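Local coordinates for protein xylooligosaccharide oxidase (Myceliophthora thermophila, PDB 5L6G) that oxidises the C1 hydroxyl of xylooligosaccharides and related sugars to lactones with a bicovalently bound FAD, reducing molecular oxygen to hydrogen peroxide, at residues A76-K90 / G100-D113. Numbering follows the deposited sequence.
With FAD (flavin-adenine dinucleotide), chain D.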
# COMPACT_ATOMS: atom_id res chain seq x y z
N ALA A 76 -9.55 6.91 23.51
CA ALA A 76 -8.09 6.92 23.36
C ALA A 76 -7.64 8.22 22.71
O ALA A 76 -6.71 8.88 23.19
CB ALA A 76 -7.60 5.73 22.55
N VAL A 77 -8.30 8.59 21.63
CA VAL A 77 -7.96 9.83 20.93
C VAL A 77 -8.07 11.04 21.87
O VAL A 77 -7.16 11.88 21.94
CB VAL A 77 -8.85 10.03 19.71
CG1 VAL A 77 -8.75 11.47 19.19
CG2 VAL A 77 -8.46 9.04 18.62
N LEU A 78 -9.17 11.11 22.61
CA LEU A 78 -9.38 12.22 23.51
C LEU A 78 -8.31 12.29 24.58
O LEU A 78 -7.88 13.39 24.98
CB LEU A 78 -10.74 12.10 24.18
CG LEU A 78 -11.89 12.46 23.26
CD1 LEU A 78 -13.19 11.82 23.77
CD2 LEU A 78 -12.03 13.98 23.19
N CYS A 79 -7.87 11.11 25.04
CA CYS A 79 -6.84 11.03 26.06
C CYS A 79 -5.52 11.63 25.57
O CYS A 79 -4.89 12.42 26.27
CB CYS A 79 -6.65 9.60 26.55
SG CYS A 79 -7.77 9.22 27.91
N ALA A 80 -5.13 11.25 24.36
CA ALA A 80 -3.96 11.81 23.71
C ALA A 80 -4.07 13.31 23.61
O ALA A 80 -3.12 14.02 23.90
CB ALA A 80 -3.78 11.23 22.33
N ALA A 81 -5.23 13.80 23.18
CA ALA A 81 -5.45 15.23 23.07
C ALA A 81 -5.34 15.93 24.43
O ALA A 81 -4.70 16.97 24.54
CB ALA A 81 -6.80 15.52 22.45
N GLU A 82 -6.02 15.38 25.43
CA GLU A 82 -6.05 15.95 26.77
C GLU A 82 -4.66 15.94 27.42
O GLU A 82 -4.24 16.92 28.04
CB GLU A 82 -7.09 15.19 27.62
CG GLU A 82 -7.11 15.46 29.11
CD GLU A 82 -8.19 14.63 29.81
OE1 GLU A 82 -9.15 14.19 29.13
OE2 GLU A 82 -8.05 14.40 31.04
N VAL A 83 -3.96 14.82 27.30
CA VAL A 83 -2.66 14.61 27.93
C VAL A 83 -1.55 15.35 27.17
O VAL A 83 -0.61 15.86 27.79
CB VAL A 83 -2.38 13.10 28.05
CG1 VAL A 83 -0.91 12.77 28.22
CG2 VAL A 83 -3.20 12.52 29.19
N GLY A 84 -1.67 15.40 25.85
CA GLY A 84 -0.73 16.16 25.03
C GLY A 84 0.35 15.27 24.49
O GLY A 84 1.53 15.58 24.59
N VAL A 85 -0.06 14.14 23.92
CA VAL A 85 0.83 13.27 23.19
C VAL A 85 0.18 13.03 21.83
O VAL A 85 -1.02 13.26 21.65
CB VAL A 85 1.12 11.93 23.94
CG1 VAL A 85 1.82 12.19 25.29
CG2 VAL A 85 -0.15 11.11 24.16
N LYS A 86 0.99 12.63 20.87
CA LYS A 86 0.50 12.33 19.55
C LYS A 86 -0.11 10.94 19.58
O LYS A 86 0.20 10.15 20.49
CB LYS A 86 1.64 12.40 18.54
CG LYS A 86 2.31 13.75 18.48
CD LYS A 86 1.35 14.87 18.11
CE LYS A 86 2.10 16.18 17.95
NZ LYS A 86 1.22 17.31 17.52
N ALA A 87 -0.99 10.64 18.62
CA ALA A 87 -1.64 9.34 18.56
C ALA A 87 -1.68 8.86 17.14
O ALA A 87 -1.92 9.67 16.24
CB ALA A 87 -3.06 9.43 19.11
N ASN A 88 -1.43 7.57 16.92
CA ASN A 88 -1.57 7.00 15.58
C ASN A 88 -2.25 5.66 15.64
O ASN A 88 -1.95 4.88 16.52
CB ASN A 88 -0.19 6.81 14.92
CG ASN A 88 0.66 8.03 15.05
OD1 ASN A 88 1.39 8.20 16.04
ND2 ASN A 88 0.54 8.94 14.09
N PRO A 89 -3.14 5.37 14.68
CA PRO A 89 -3.69 4.04 14.57
C PRO A 89 -2.69 3.08 13.95
O PRO A 89 -1.91 3.47 13.09
CB PRO A 89 -4.87 4.24 13.63
CG PRO A 89 -4.48 5.38 12.78
CD PRO A 89 -3.64 6.27 13.63
N LYS A 90 -2.72 1.84 14.43
CA LYS A 90 -1.94 0.74 13.86
C LYS A 90 -2.92 -0.35 13.51
O LYS A 90 -3.62 -0.90 14.40
CB LYS A 90 -0.91 0.24 14.85
CG LYS A 90 0.05 -0.80 14.29
CD LYS A 90 1.06 -1.17 15.37
CE LYS A 90 1.73 -2.48 15.07
NZ LYS A 90 1.51 -3.42 16.16
N GLY A 100 2.75 3.41 11.83
CA GLY A 100 1.67 2.97 12.72
C GLY A 100 2.10 3.00 14.17
O GLY A 100 1.26 3.08 15.05
N LEU A 101 3.41 2.94 14.42
CA LEU A 101 3.95 3.18 15.76
C LEU A 101 4.20 4.65 16.06
O LEU A 101 4.51 5.00 17.18
CB LEU A 101 5.24 2.41 15.95
CG LEU A 101 5.15 0.89 15.85
CD1 LEU A 101 6.56 0.33 15.89
CD2 LEU A 101 4.30 0.31 16.96
N GLY A 102 4.05 5.49 15.04
CA GLY A 102 4.21 6.93 15.14
C GLY A 102 5.46 7.42 14.43
O GLY A 102 5.66 8.63 14.33
N GLY A 103 6.32 6.50 13.99
CA GLY A 103 7.52 6.87 13.25
C GLY A 103 8.60 7.53 14.11
O GLY A 103 9.57 8.07 13.59
N GLU A 104 8.42 7.46 15.42
CA GLU A 104 9.36 7.99 16.41
C GLU A 104 8.80 7.46 17.72
O GLU A 104 7.66 6.96 17.73
CB GLU A 104 9.40 9.53 16.41
CG GLU A 104 8.03 10.18 16.53
CD GLU A 104 8.03 11.70 16.42
OE1 GLU A 104 9.05 12.27 16.03
OE2 GLU A 104 7.00 12.33 16.70
N ASP A 105 9.57 7.60 18.80
CA ASP A 105 9.15 7.12 20.11
C ASP A 105 8.10 8.05 20.67
O ASP A 105 8.02 9.21 20.27
CB ASP A 105 10.32 7.09 21.10
CG ASP A 105 11.38 6.07 20.74
OD1 ASP A 105 11.07 5.07 20.06
OD2 ASP A 105 12.54 6.27 21.17
N GLY A 106 7.30 7.55 21.60
CA GLY A 106 6.51 8.41 22.47
C GLY A 106 5.11 8.80 22.03
O GLY A 106 4.54 9.71 22.61
N HIS A 107 4.55 8.13 21.02
CA HIS A 107 3.15 8.36 20.64
C HIS A 107 2.27 7.32 21.30
O HIS A 107 2.73 6.23 21.65
CB HIS A 107 2.94 8.21 19.14
CG HIS A 107 3.64 9.24 18.32
ND1 HIS A 107 3.19 9.62 17.07
CD2 HIS A 107 4.74 9.98 18.58
CE1 HIS A 107 4.01 10.54 16.58
NE2 HIS A 107 4.96 10.77 17.48
N LEU A 108 1.00 7.67 21.46
CA LEU A 108 -0.02 6.69 21.78
C LEU A 108 -0.29 5.90 20.52
O LEU A 108 -0.58 6.49 19.49
CB LEU A 108 -1.31 7.37 22.22
CG LEU A 108 -2.52 6.45 22.34
CD1 LEU A 108 -2.30 5.41 23.43
CD2 LEU A 108 -3.77 7.27 22.62
N VAL A 109 -0.20 4.59 20.60
CA VAL A 109 -0.53 3.74 19.49
C VAL A 109 -1.90 3.15 19.77
O VAL A 109 -2.11 2.52 20.81
CB VAL A 109 0.52 2.64 19.29
CG1 VAL A 109 0.03 1.64 18.25
CG2 VAL A 109 1.82 3.28 18.86
N VAL A 110 -2.81 3.37 18.83
CA VAL A 110 -4.15 2.82 18.93
C VAL A 110 -4.13 1.56 18.09
O VAL A 110 -4.27 1.60 16.87
CB VAL A 110 -5.20 3.84 18.45
CG1 VAL A 110 -6.62 3.28 18.58
CG2 VAL A 110 -5.02 5.12 19.26
N GLU A 111 -3.85 0.46 18.77
CA GLU A 111 -3.69 -0.83 18.12
C GLU A 111 -5.07 -1.41 17.82
O GLU A 111 -5.83 -1.69 18.74
CB GLU A 111 -2.93 -1.77 19.05
CG GLU A 111 -2.90 -3.21 18.58
CD GLU A 111 -2.10 -3.36 17.31
OE1 GLU A 111 -0.90 -3.03 17.33
OE2 GLU A 111 -2.66 -3.78 16.29
N LEU A 112 -5.34 -1.66 16.54
CA LEU A 112 -6.67 -1.97 16.03
C LEU A 112 -6.87 -3.44 15.71
O LEU A 112 -7.94 -3.82 15.25
CB LEU A 112 -6.92 -1.16 14.76
CG LEU A 112 -6.86 0.36 14.92
CD1 LEU A 112 -7.08 1.00 13.57
CD2 LEU A 112 -7.92 0.87 15.89
N ASP A 113 -5.87 -4.27 16.01
CA ASP A 113 -5.87 -5.67 15.58
C ASP A 113 -6.85 -6.57 16.30
O ASP A 113 -7.09 -7.68 15.85
CB ASP A 113 -4.45 -6.27 15.64
CG ASP A 113 -3.99 -6.57 17.06
OD1 ASP A 113 -4.51 -6.00 18.03
OD2 ASP A 113 -3.06 -7.38 17.22
PA FAD D . 0.08 0.31 9.55
O1A FAD D . -0.79 -0.23 10.66
O2A FAD D . 1.55 0.37 9.82
O5B FAD D . -0.50 1.67 9.02
C5B FAD D . 0.07 2.41 7.94
C4B FAD D . -0.37 3.85 8.02
O4B FAD D . -1.79 3.92 7.93
C3B FAD D . 0.01 4.51 9.34
O3B FAD D . 0.23 5.89 9.12
C2B FAD D . -1.23 4.33 10.18
O2B FAD D . -1.32 5.26 11.26
C1B FAD D . -2.32 4.49 9.14
N9A FAD D . -3.53 3.78 9.55
C8A FAD D . -3.67 2.50 9.88
N7A FAD D . -4.95 2.23 10.23
C5A FAD D . -5.61 3.38 10.10
C6A FAD D . -6.99 3.81 10.34
N6A FAD D . -7.86 2.87 10.75
N1A FAD D . -7.28 5.11 10.13
C2A FAD D . -6.39 6.01 9.70
N3A FAD D . -5.09 5.68 9.46
C4A FAD D . -4.68 4.39 9.65
N1 FAD D . 1.03 -2.41 -0.76
C2 FAD D . 0.43 -2.47 -1.99
O2 FAD D . -0.06 -1.42 -2.48
N3 FAD D . 0.32 -3.65 -2.65
C4 FAD D . 0.79 -4.82 -2.15
O4 FAD D . 0.70 -5.92 -2.76
C4X FAD D . 1.46 -4.83 -0.83
N5 FAD D . 1.97 -5.96 -0.25
C5X FAD D . 2.57 -5.96 0.99
C6 FAD D . 3.06 -7.13 1.59
C7 FAD D . 3.68 -7.06 2.85
C7M FAD D . 4.21 -8.34 3.45
C8 FAD D . 3.78 -5.76 3.60
C8M FAD D . 4.37 -5.68 5.01
C9 FAD D . 3.27 -4.62 2.99
C9A FAD D . 2.69 -4.66 1.71
N10 FAD D . 2.18 -3.50 1.07
C10 FAD D . 1.57 -3.52 -0.18
C1' FAD D . 2.26 -2.18 1.70
C2' FAD D . 1.03 -1.85 2.48
O2' FAD D . 0.02 -1.46 1.55
C3' FAD D . 1.39 -0.65 3.34
O3' FAD D . 2.51 -0.94 4.19
C4' FAD D . 0.18 -0.28 4.19
O4' FAD D . 0.19 1.13 4.43
C5' FAD D . 0.20 -1.08 5.47
O5' FAD D . -1.09 -1.03 6.09
P FAD D . -1.19 -1.50 7.59
O1P FAD D . -2.54 -1.20 8.16
O2P FAD D . -0.69 -2.91 7.72
O3P FAD D . -0.00 -0.65 8.26
O HOH W 1 3.85 12.10 21.56
O HOH W 2 -1.20 -4.15 14.21
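Gly100 lies against Lys90, whose CB sits 3.6 Å from the Gly100 carbonyl O, a buried oxygen with no polar partner. Its backbone passes the FAD pyrophosphate, Gly100 N 3.8 Å from O2A. Leu101 follows, its CD2 running alongside the aliphatic part of Lys90. At Gly102 the CA packs on Asn88 OD1, and the loop then leads round to His107. On the way, Gly106 O takes a hydrogen bond from a water that also accepts from Lys86 N. The His107 imidazole is gripped at its edge through both nitrogens, with both acceptors near the ring plane: ND1 donates to Asn88 OD1 (2.5 Å), with amide and ring only 19° apart, and NE2 donates to Glu104 OE2 on its anti lone pair (2.7 Å). Lys86 CB lies over the centre of one ring face as a CH-pi contact, 3.5 Å from the centroid, while its NZ leads away to the carbonyl of Glu484.

From Leu108 the backbone pairs in parallel with strand 87-90. Strand 63-65, helix 70-83 and strand 87-90 form a right-handed beta-alpha-beta crossover in the FAD-binding domain of the PCMH type, and strand 108-111 fills the place between its two strands, antiparallel to helix 76-83. Leu108 holds CG anti to its backbone N (chi1 170°), sending CD2 under the helix to Ala80 CB at 4.0 Å and Ala76 CB. Val110 reaches Ala76 on the same sheet face. On the other face Val109 CG1 touches Lys90 CB, and Glu111, bent at chi2, offers the syn lone pair of OE1 to Lys90 NZ in a 2.7 Å salt bridge; NZ also hydrogen-bonds the backbone carbonyl O of Asp49. Leu112 N closes the ladder on Lys90 O, and its CD1 meets Pro89 CB beside the FAD adenine, while Pro89 O accepts from ribose O2B at 2.6 Å.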